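Local coordinates for protein GDP-L-fucose synthase (Campylobacter jejuni subsp. jejuni serotype O:2, PDB 7M13) that makes GDP-D-glycero-L-gluco-heptose for the capsular polysaccharide, as an NADPH-dependent oxidoreductase of the fucose synthase subfamily, at residues B[68-73]-B[77-82]; B[150-155]-B[261-266]; B[251-256]-B[322-327]. One frame throughout, in Å; residues are numbered along the deposited sequence.

How the contacts relate
Contact 1 is the one at the cofactor: its residues Ala-68 and Val-69 line the NADP pocket. Contacts 2 and 3 lie elsewhere in the fold and sit together, with centres about 15 Å apart. Ile-261 joins them, as its CD1 packs at 3.7 Å on Ile-324 CD1. Leu-266 of contact 2 likewise meets Leu-327 of contact 3. The centre of contact 1 is about 27 Å from the centres of both others, and its nearest atoms stay about 12 Å from theirs. Contacts 1 and 2 both reach the second subunit. Contact 3 does not, and the side chain of Val-253 in it is about 11 Å from the bound NADP.

Contact 1. Residues B[68-73]-B[77-82]; sequences AVLPCG and VAQRAD. With NAP (NADP nicotinamide-adenine-dinucleotide phosphate), chain E.
Leu-70 lays its CD2 methyl against the CB of Asp-82, 3.6 Å away, and the two side chains meet at a slant. CG of Leu-70 is anti to the backbone N (chi1 172°), and this sends the branch across to the start of helix 80-100. Gln-79 borders the same methyl, with its NE2 4.3 Å from Leu-70 CD2. That amide is tied down within its own segment: Gln-79 NE2 donates to Asp-82 OD2 at 2.9 Å, on the anti lone pair of the oxygen. Asp-82 is gripped further by Tyr-158 and Gln-157 of the second subunit. At the other end, Val-77 CB lies 3.6 Å from Gly-73 O.

The segment 68-73 also serves the cofactor. Val-69 N makes a weak hydrogen bond of 3.4 Å to NADP O4B, in the adenosine ribose. Val-69 CG1 packs 3.7 Å from C3D of the nicotinamide ribose. Val-69 thus touches both riboses of NADP in a Rossmann-fold pocket.

The loop leaves strand 63-66, which runs parallel to strands 11-14 and 105-111 beside it, and leads into helix 80-100. Asn-87 OD1 of that helix is hydrogen-bonded to Leu-70 N, while Phe-140 and Lys-144 of helix 138-158 pack on Val-69.

Contact 2. Residues B[150-155]-B[261-266]; sequences MCESYN and IDFKDL
Asn-155 stands over the ring of Phe-263, and its side chain can be followed outward along that face. CB comes first. It sits 3.5 Å from the ring centroid and 6° off the normal, a CH-pi contact almost exactly over the centre. CG has moved toward the rim, 3.9 Å from Phe-263 CD2. ND2 goes further that way and lies 3.3 Å from the same CD2. The amide is tipped, its plane 54° from that of the ring. Both polar ends are held outside the contact: ND2 by the carbonyl O of Phe-162 and OD1 by Thr-160. These bonds should fix the rotation of the amide above the ring.

Phe-263 reaches helix 138-158 because its CG is anti to the backbone N (chi1 -175°). One turn back on that helix, Glu-152 CG approaches Phe-263 CE2 obliquely at 4.4 Å, and the Glu-152 carboxylate turns to Thr-275. At the start of the short turn that carries Phe-263, Asp-262 N donates to Asp-265 OD2 at 2.9 Å.

The contact sets the short, weakly bonded helix 263-266 against helix 138-158. Cys-151 and Tyr-154 of the latter pack on strand 162-171, and Met-150 and Cys-151 on helix 80-100. Met-150 and Tyr-154 also meet the second subunit.

Contact 3. Residues B[251-256]-B[322-327]; sequences ADVAIY and SKIHSL
Helix 247-260 belongs to the Rossmann-type nucleotide-binding fold, where it follows strand 241-246, and here it takes up the short helix 322-326 from the C-terminal part of the chain. Two residues one turn apart on helix 247-260, Val-253 and Tyr-256, make the contact.

Val-253 and Ile-324 form its apolar half. Val-253 CG2 meets the tip of Ile-324, with CD1 at 3.8 Å and CG1 at 3.9 Å. CG2 is the valine branch that lies anti to the backbone N. Ile-324 extends its longer arm toward it, with CG1 likewise anti to the backbone N (chi1 -170°), and the two side chains cross at an angle. Ile-279 and Trp-329 also pack on Val-253, and Ile-277 touches both Ile-324 and Leu-327. The other side of helix 247-260 rests on helix 19-30, through Ala-251, Ala-254 and Ile-255.

The polar half lies at the end of helix 322-326. In its last turn Ser-326 OG donates to Lys-323 O at 2.6 Å. Leu-327 O lies at the edge of the Tyr-256 ring, near its plane. Tyr-256 OH donates to Leu-327 O at 2.7 Å, lying in the carbonyl plane on a lone pair, with a C=O...donor angle of 129°.

Contact 1. Residues B[68-73]-B[77-82]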
loop_
_atom_site.group_PDB
_atom_site.type_symbol
_atom_site.label_atom_id
_atom_site.label_comp_id
_atom_site.label_asym_id
_atom_site.label_seq_id
_atom_site.Cartn_x
_atom_site.Cartn_y
_atom_site.Cartn_z
ATOM N N ALA B 68 -15.574 -7.583 3.914
ATOM C CA ALA B 68 -15.055 -7.542 5.282
ATOM C C ALA B 68 -14.035 -6.411 5.441
ATOM O O ALA B 68 -13.196 -6.220 4.555
ATOM C CB ALA B 68 -14.425 -8.854 5.603
ATOM N N VAL B 69 -14.121 -5.699 6.538
ATOM C CA VAL B 69 -13.279 -4.509 6.794
ATOM C C VAL B 69 -13.215 -4.253 8.298
ATOM O O VAL B 69 -14.163 -4.600 9.009
ATOM C CB VAL B 69 -13.802 -3.290 6.019
ATOM C CG1 VAL B 69 -15.091 -2.732 6.631
ATOM C CG2 VAL B 69 -12.745 -2.220 5.922
ATOM N N LEU B 70 -12.109 -3.651 8.741
ATOM C CA LEU B 70 -12.043 -2.869 9.982
ATOM C C LEU B 70 -12.272 -1.424 9.600
ATOM O O LEU B 70 -11.417 -0.784 9.012
ATOM C CB LEU B 70 -10.684 -3.036 10.652
ATOM C CG LEU B 70 -10.470 -2.107 11.839
ATOM C CD1 LEU B 70 -11.512 -2.335 12.912
ATOM C CD2 LEU B 70 -9.071 -2.276 12.403
ATOM N N PRO B 71 -13.478 -0.876 9.846
ATOM C CA PRO B 71 -13.789 0.460 9.369
ATOM C C PRO B 71 -13.130 1.561 10.200
ATOM O O PRO B 71 -12.872 1.342 11.342
ATOM C CB PRO B 71 -15.304 0.558 9.582
ATOM C CG PRO B 71 -15.599 -0.402 10.689
ATOM C CD PRO B 71 -14.576 -1.520 10.584
ATOM N N CYS B 72 -12.869 2.703 9.571
ATOM C CA CYS B 72 -12.264 3.896 10.190
ATOM C C CYS B 72 -13.376 4.907 10.465
ATOM O O CYS B 72 -14.000 5.383 9.495
ATOM C CB CYS B 72 -11.223 4.476 9.247
ATOM S SG CYS B 72 -10.351 5.904 9.921
ATOM N N GLY B 73 -13.616 5.211 11.733
ATOM C CA GLY B 73 -14.621 6.213 12.141
ATOM C C GLY B 73 -14.077 7.163 13.187
ATOM O O GLY B 73 -12.959 6.948 13.666
ATOM N N VAL B 77 -10.558 6.222 15.745
ATOM C CA VAL B 77 -9.502 6.840 14.894
ATOM C C VAL B 77 -8.122 6.555 15.497
ATOM O O VAL B 77 -7.162 6.542 14.737
ATOM C CB VAL B 77 -9.739 8.348 14.657
ATOM C CG1 VAL B 77 -9.444 9.179 15.895
ATOM C CG2 VAL B 77 -8.938 8.865 13.470
ATOM N N ALA B 78 -8.010 6.241 16.793
ATOM C CA ALA B 78 -6.699 5.911 17.415
ATOM C C ALA B 78 -6.085 4.625 16.841
ATOM O O ALA B 78 -4.858 4.432 17.020
ATOM C CB ALA B 78 -6.851 5.797 18.917
ATOM N N GLN B 79 -6.892 3.745 16.248
ATOM C CA GLN B 79 -6.457 2.406 15.772
ATOM C C GLN B 79 -5.696 2.529 14.435
ATOM O O GLN B 79 -5.907 1.709 13.531
ATOM C CB GLN B 79 -7.664 1.482 15.675
ATOM C CG GLN B 79 -8.262 1.113 17.031
ATOM C CD GLN B 79 -9.307 0.028 16.942
ATOM O OE1 GLN B 79 -10.479 0.273 17.246
ATOM N NE2 GLN B 79 -8.918 -1.175 16.517
ATOM N N ARG B 80 -4.731 3.438 14.365
ATOM C CA ARG B 80 -4.066 3.805 13.097
ATOM C C ARG B 80 -3.304 2.606 12.531
ATOM O O ARG B 80 -3.305 2.384 11.318
ATOM C CB ARG B 80 -3.088 4.945 13.368
ATOM C CG ARG B 80 -2.670 5.705 12.135
ATOM C CD ARG B 80 -1.968 6.995 12.552
ATOM N NE ARG B 80 -1.647 7.887 11.452
ATOM C CZ ARG B 80 -2.501 8.721 10.895
ATOM N NH1 ARG B 80 -3.748 8.768 11.309
ATOM N NH2 ARG B 80 -2.094 9.519 9.943
ATOM N N ALA B 81 -2.610 1.830 13.348
ATOM C CA ALA B 81 -1.877 0.632 12.875
ATOM C C ALA B 81 -2.872 -0.442 12.455
ATOM O O ALA B 81 -2.649 -1.116 11.442
ATOM C CB ALA B 81 -0.987 0.084 13.975
ATOM N N ASP B 82 -3.909 -0.688 13.251
ATOM C CA ASP B 82 -4.877 -1.755 12.965
ATOM C C ASP B 82 -5.517 -1.495 11.605
ATOM O O ASP B 82 -5.748 -2.460 10.878
ATOM C CB ASP B 82 -5.891 -1.878 14.096
ATOM C CG ASP B 82 -5.314 -2.090 15.483
ATOM O OD1 ASP B 82 -4.142 -2.559 15.585
ATOM O OD2 ASP B 82 -6.060 -1.765 16.472
HETATM P PA NAP E . -19.327 -3.433 7.986
HETATM O O1A NAP E . -18.411 -2.632 8.863
HETATM O O2A NAP E . -20.811 -3.235 8.174
HETATM O O5B NAP E . -19.075 -4.976 8.129
HETATM C C5B NAP E . -17.753 -5.510 8.060
HETATM C C4B NAP E . -17.868 -6.980 8.314
HETATM O O4B NAP E . -16.545 -7.543 8.150
HETATM C C3B NAP E . -18.339 -7.354 9.735
HETATM O O3B NAP E . -19.457 -8.231 9.651
HETATM C C2B NAP E . -17.101 -7.978 10.369
HETATM O O2B NAP E . -17.391 -9.067 11.246
HETATM C C1B NAP E . -16.365 -8.523 9.151
HETATM N N9A NAP E . -14.951 -8.687 9.416
HETATM C C8A NAP E . -14.045 -7.734 9.766
HETATM N N7A NAP E . -12.858 -8.208 10.056
HETATM C C5A NAP E . -12.995 -9.570 9.898
HETATM C C6A NAP E . -12.089 -10.631 10.075
HETATM N N6A NAP E . -10.832 -10.481 10.507
HETATM N N1A NAP E . -12.558 -11.877 9.842
HETATM C C2A NAP E . -13.828 -12.032 9.441
HETATM N N3A NAP E . -14.768 -11.105 9.251
HETATM C C4A NAP E . -14.280 -9.885 9.508
HETATM O O3 NAP E . -18.951 -3.139 6.461
HETATM P PN NAP E . -19.735 -2.252 5.408
HETATM O O1N NAP E . -20.043 -0.949 6.037
HETATM O O2N NAP E . -20.825 -3.092 4.872
HETATM O O5D NAP E . -18.593 -2.050 4.291
HETATM C C5D NAP E . -18.486 -2.939 3.202
HETATM C C4D NAP E . -17.364 -2.457 2.327
HETATM O O4D NAP E . -17.690 -1.147 1.788
HETATM C C3D NAP E . -16.009 -2.310 3.033
HETATM O O3D NAP E . -14.934 -2.644 2.144
HETATM C C2D NAP E . -16.012 -0.848 3.381
HETATM O O2D NAP E . -14.716 -0.320 3.647
HETATM C C1D NAP E . -16.650 -0.240 2.149
HETATM N N1N NAP E . -17.189 1.107 2.439
HETATM C C2N NAP E . -18.184 1.303 3.356
HETATM C C3N NAP E . -18.598 2.553 3.668
HETATM C C7N NAP E . -19.666 2.825 4.667
HETATM O O7N NAP E . -20.111 3.987 4.770
HETATM N N7N NAP E . -20.105 1.807 5.402
HETATM C C4N NAP E . -18.034 3.698 2.981
HETATM C C5N NAP E . -17.017 3.416 1.993
HETATM C C6N NAP E . -16.594 2.202 1.815
HETATM P P2B NAP E . -17.900 -8.787 12.755
HETATM O O1X NAP E . -19.339 -8.392 12.578
HETATM O O2X NAP E . -17.043 -7.779 13.384
HETATM O O3X NAP E . -17.728 -10.152 13.449
#

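Contact 2. Residues B[150-155]-B[261-266]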
loop_
_atom_site.group_PDB
_atom_site.type_symbol
_atom_site.label_atom_id
_atom_site.label_comp_id
_atom_site.label_asym_id
_atom_site.label_seq_id
_atom_site.Cartn_x
_atom_site.Cartn_y
_atom_site.Cartn_z
ATOM N N MET B 150 -3.788 -4.066 -5.811
ATOM C CA MET B 150 -3.653 -5.545 -5.717
ATOM C C MET B 150 -4.576 -6.199 -6.755
ATOM O O MET B 150 -4.121 -7.140 -7.433
ATOM C CB MET B 150 -4.031 -6.041 -4.318
ATOM C CG MET B 150 -2.854 -6.105 -3.363
ATOM S SD MET B 150 -1.897 -7.633 -3.543
ATOM C CE MET B 150 -3.072 -8.832 -2.915
ATOM N N CYS B 151 -5.821 -5.716 -6.870
ATOM C CA CYS B 151 -6.775 -6.276 -7.841
ATOM C C CYS B 151 -6.224 -6.050 -9.250
ATOM O O CYS B 151 -6.159 -6.974 -10.074
ATOM C CB CYS B 151 -8.151 -5.635 -7.730
ATOM S SG CYS B 151 -9.077 -6.128 -6.254
ATOM N N GLU B 152 -5.868 -4.807 -9.569
ATOM C CA GLU B 152 -5.453 -4.452 -10.930
ATOM C C GLU B 152 -4.184 -5.227 -11.268
ATOM O O GLU B 152 -4.002 -5.670 -12.451
ATOM C CB GLU B 152 -5.215 -2.953 -11.007
ATOM C CG GLU B 152 -4.730 -2.477 -12.348
ATOM C CD GLU B 152 -4.479 -0.990 -12.294
ATOM O OE1 GLU B 152 -3.412 -0.566 -11.732
ATOM O OE2 GLU B 152 -5.380 -0.250 -12.782
ATOM N N SER B 153 -3.248 -5.329 -10.326
ATOM C CA SER B 153 -1.936 -5.967 -10.628
ATOM C C SER B 153 -2.118 -7.467 -10.919
ATOM O O SER B 153 -1.455 -8.011 -11.807
ATOM C CB SER B 153 -0.977 -5.750 -9.497
ATOM O OG SER B 153 -0.766 -4.356 -9.281
ATOM N N TYR B 154 -3.007 -8.144 -10.205
ATOM C CA TYR B 154 -3.369 -9.560 -10.489
ATOM C C TYR B 154 -3.997 -9.644 -11.886
ATOM O O TYR B 154 -3.671 -10.549 -12.692
ATOM C CB TYR B 154 -4.257 -10.151 -9.395
ATOM C CG TYR B 154 -3.445 -10.739 -8.269
ATOM C CD1 TYR B 154 -2.896 -9.942 -7.292
ATOM C CD2 TYR B 154 -3.054 -12.071 -8.297
ATOM C CE1 TYR B 154 -2.102 -10.478 -6.292
ATOM C CE2 TYR B 154 -2.250 -12.613 -7.312
ATOM C CZ TYR B 154 -1.748 -11.809 -6.310
ATOM O OH TYR B 154 -0.905 -12.297 -5.328
ATOM N N ASN B 155 -4.846 -8.685 -12.220
ATOM C CA ASN B 155 -5.531 -8.712 -13.531
ATOM C C ASN B 155 -4.467 -8.620 -14.639
ATOM O O ASN B 155 -4.552 -9.305 -15.671
ATOM C CB ASN B 155 -6.519 -7.560 -13.627
ATOM C CG ASN B 155 -7.696 -7.698 -12.665
ATOM O OD1 ASN B 155 -7.935 -8.764 -12.059
ATOM N ND2 ASN B 155 -8.423 -6.609 -12.505
ATOM N N ILE B 261 -19.128 -6.581 -16.248
ATOM C CA ILE B 261 -17.911 -5.724 -16.323
ATOM C C ILE B 261 -16.706 -6.607 -16.048
ATOM O O ILE B 261 -16.532 -7.086 -14.923
ATOM C CB ILE B 261 -17.990 -4.543 -15.352
ATOM C CG1 ILE B 261 -19.190 -3.650 -15.644
ATOM C CG2 ILE B 261 -16.677 -3.766 -15.423
ATOM C CD1 ILE B 261 -19.416 -2.604 -14.600
ATOM N N ASP B 262 -15.900 -6.812 -17.079
ATOM C CA ASP B 262 -14.661 -7.594 -17.013
ATOM C C ASP B 262 -13.471 -6.636 -17.122
ATOM O O ASP B 262 -13.618 -5.504 -17.579
ATOM C CB ASP B 262 -14.684 -8.674 -18.089
ATOM C CG ASP B 262 -15.830 -9.669 -17.890
ATOM O OD1 ASP B 262 -16.016 -10.164 -16.743
ATOM O OD2 ASP B 262 -16.553 -9.954 -18.880
ATOM N N PHE B 263 -12.293 -7.076 -16.723
ATOM C CA PHE B 263 -11.103 -6.214 -16.786
ATOM C C PHE B 263 -10.898 -5.706 -18.218
ATOM O O PHE B 263 -10.559 -4.537 -18.384
ATOM C CB PHE B 263 -9.881 -6.973 -16.264
ATOM C CG PHE B 263 -8.648 -6.121 -16.195
ATOM C CD1 PHE B 263 -7.547 -6.387 -16.985
ATOM C CD2 PHE B 263 -8.601 -5.011 -15.362
ATOM C CE1 PHE B 263 -6.419 -5.595 -16.922
ATOM C CE2 PHE B 263 -7.459 -4.236 -15.284
ATOM C CZ PHE B 263 -6.369 -4.538 -16.066
ATOM N N LYS B 264 -11.125 -6.560 -19.227
ATOM C CA LYS B 264 -10.959 -6.141 -20.645
ATOM C C LYS B 264 -11.838 -4.915 -20.949
ATOM O O LYS B 264 -11.379 -4.064 -21.722
ATOM C CB LYS B 264 -11.211 -7.326 -21.584
ATOM C CG LYS B 264 -12.620 -7.888 -21.567
ATOM C CD LYS B 264 -12.892 -8.805 -22.755
ATOM C CE LYS B 264 -14.369 -9.016 -23.018
ATOM N NZ LYS B 264 -14.778 -10.394 -22.657
ATOM N N ASP B 265 -12.989 -4.752 -20.285
ATOM C CA ASP B 265 -13.890 -3.584 -20.509
ATOM C C ASP B 265 -13.273 -2.309 -19.932
ATOM O O ASP B 265 -13.646 -1.201 -20.356
ATOM C CB ASP B 265 -15.282 -3.834 -19.948
ATOM C CG ASP B 265 -15.958 -5.066 -20.544
ATOM O OD1 ASP B 265 -15.894 -5.239 -21.804
ATOM O OD2 ASP B 265 -16.512 -5.873 -19.781
ATOM N N LEU B 266 -12.402 -2.439 -18.932
ATOM C CA LEU B 266 -11.849 -1.282 -18.200
ATOM C C LEU B 266 -10.556 -0.770 -18.821
ATOM O O LEU B 266 -10.093 0.305 -18.409
ATOM C CB LEU B 266 -11.607 -1.726 -16.750
ATOM C CG LEU B 266 -12.882 -2.151 -16.042
ATOM C CD1 LEU B 266 -12.566 -2.777 -14.690
ATOM C CD2 LEU B 266 -13.824 -0.977 -15.853
#

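Contact 3. Residues B[251-256]-B[322-327]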
loop_
_atom_site.group_PDB
_atom_site.type_symbol
_atom_site.label_atom_id
_atom_site.label_comp_id
_atom_site.label_asym_id
_atom_site.label_seq_id
_atom_site.Cartn_x
_atom_site.Cartn_y
_atom_site.Cartn_z
ATOM N N ALA B 251 -25.595 -3.524 -3.774
ATOM C CA ALA B 251 -25.731 -4.936 -4.176
ATOM C C ALA B 251 -26.008 -5.007 -5.676
ATOM O O ALA B 251 -25.396 -5.806 -6.397
ATOM C CB ALA B 251 -26.808 -5.595 -3.367
ATOM N N ASP B 252 -26.898 -4.151 -6.186
ATOM C CA ASP B 252 -27.251 -4.160 -7.634
ATOM C C ASP B 252 -26.004 -3.922 -8.487
ATOM O O ASP B 252 -25.818 -4.646 -9.474
ATOM C CB ASP B 252 -28.265 -3.088 -8.040
ATOM C CG ASP B 252 -29.704 -3.428 -7.709
ATOM O OD1 ASP B 252 -29.935 -4.585 -7.295
ATOM O OD2 ASP B 252 -30.577 -2.535 -7.887
ATOM N N VAL B 253 -25.196 -2.910 -8.164
ATOM C CA VAL B 253 -24.031 -2.590 -9.034
ATOM C C VAL B 253 -22.969 -3.683 -8.848
ATOM O O VAL B 253 -22.291 -4.016 -9.804
ATOM C CB VAL B 253 -23.451 -1.163 -8.866
ATOM C CG1 VAL B 253 -22.876 -0.913 -7.483
ATOM C CG2 VAL B 253 -22.450 -0.852 -9.962
ATOM N N ALA B 254 -22.839 -4.238 -7.645
ATOM C CA ALA B 254 -21.881 -5.343 -7.429
ATOM C C ALA B 254 -22.271 -6.553 -8.265
ATOM O O ALA B 254 -21.408 -7.151 -8.951
ATOM C CB ALA B 254 -21.784 -5.651 -5.957
ATOM N N ILE B 255 -23.570 -6.875 -8.307
ATOM C CA ILE B 255 -24.021 -8.025 -9.127
ATOM C C ILE B 255 -23.923 -7.661 -10.612
ATOM O O ILE B 255 -23.496 -8.469 -11.458
ATOM C CB ILE B 255 -25.431 -8.469 -8.720
ATOM C CG1 ILE B 255 -25.428 -9.000 -7.286
ATOM C CG2 ILE B 255 -25.911 -9.493 -9.732
ATOM C CD1 ILE B 255 -26.795 -9.102 -6.661
ATOM N N TYR B 256 -24.265 -6.430 -10.983
ATOM C CA TYR B 256 -24.113 -5.995 -12.383
ATOM C C TYR B 256 -22.655 -6.123 -12.844
ATOM O O TYR B 256 -22.367 -6.537 -13.974
ATOM C CB TYR B 256 -24.589 -4.552 -12.543
ATOM C CG TYR B 256 -24.458 -4.047 -13.943
ATOM C CD1 TYR B 256 -25.488 -4.242 -14.843
ATOM C CD2 TYR B 256 -23.318 -3.383 -14.377
ATOM C CE1 TYR B 256 -25.365 -3.808 -16.152
ATOM C CE2 TYR B 256 -23.180 -2.963 -15.683
ATOM C CZ TYR B 256 -24.217 -3.179 -16.570
ATOM O OH TYR B 256 -24.119 -2.753 -17.874
ATOM N N SER B 322 -19.476 8.952 -13.852
ATOM C CA SER B 322 -19.547 8.875 -15.333
ATOM C C SER B 322 -19.073 7.507 -15.847
ATOM O O SER B 322 -19.660 6.945 -16.794
ATOM C CB SER B 322 -18.780 10.005 -15.987
ATOM O OG SER B 322 -19.290 11.263 -15.567
ATOM N N LYS B 323 -18.031 6.914 -15.246
ATOM C CA LYS B 323 -17.453 5.674 -15.802
ATOM C C LYS B 323 -18.434 4.517 -15.565
ATOM O O LYS B 323 -18.709 3.768 -16.494
ATOM C CB LYS B 323 -16.089 5.438 -15.164
ATOM C CG LYS B 323 -15.378 4.179 -15.569
ATOM C CD LYS B 323 -14.085 4.095 -14.747
ATOM C CE LYS B 323 -13.136 3.003 -15.127
ATOM N NZ LYS B 323 -11.870 3.257 -14.393
ATOM N N ILE B 324 -18.996 4.388 -14.362
ATOM C CA ILE B 324 -19.976 3.296 -14.152
ATOM C C ILE B 324 -21.195 3.538 -15.012
ATOM O O ILE B 324 -21.749 2.573 -15.523
ATOM C CB ILE B 324 -20.302 3.050 -12.674
ATOM C CG1 ILE B 324 -21.117 1.760 -12.498
ATOM C CG2 ILE B 324 -20.979 4.224 -12.007
ATOM C CD1 ILE B 324 -20.377 0.465 -12.827
ATOM N N HIS B 325 -21.639 4.777 -15.166
ATOM C CA HIS B 325 -22.786 5.036 -16.081
ATOM C C HIS B 325 -22.459 4.548 -17.492
ATOM O O HIS B 325 -23.331 3.900 -18.105
ATOM C CB HIS B 325 -23.141 6.517 -16.102
ATOM C CG HIS B 325 -23.674 7.017 -14.821
ATOM N ND1 HIS B 325 -23.687 8.361 -14.563
ATOM C CD2 HIS B 325 -24.184 6.396 -13.730
ATOM C CE1 HIS B 325 -24.206 8.558 -13.375
ATOM N NE2 HIS B 325 -24.532 7.355 -12.838
ATOM N N SER B 326 -21.247 4.776 -17.971
ATOM C CA SER B 326 -20.792 4.411 -19.336
ATOM C C SER B 326 -20.766 2.895 -19.493
ATOM O O SER B 326 -20.909 2.393 -20.620
ATOM C CB SER B 326 -19.447 5.041 -19.636
ATOM O OG SER B 326 -18.365 4.339 -19.031
ATOM N N LEU B 327 -20.582 2.182 -18.373
ATOM C CA LEU B 327 -20.476 0.706 -18.344
ATOM C C LEU B 327 -21.862 0.102 -18.150
ATOM O O LEU B 327 -21.945 -1.133 -18.240
ATOM C CB LEU B 327 -19.511 0.278 -17.241
ATOM C CG LEU B 327 -18.051 0.598 -17.528
ATOM C CD1 LEU B 327 -17.206 0.465 -16.276
ATOM C CD2 LEU B 327 -17.516 -0.345 -18.600
#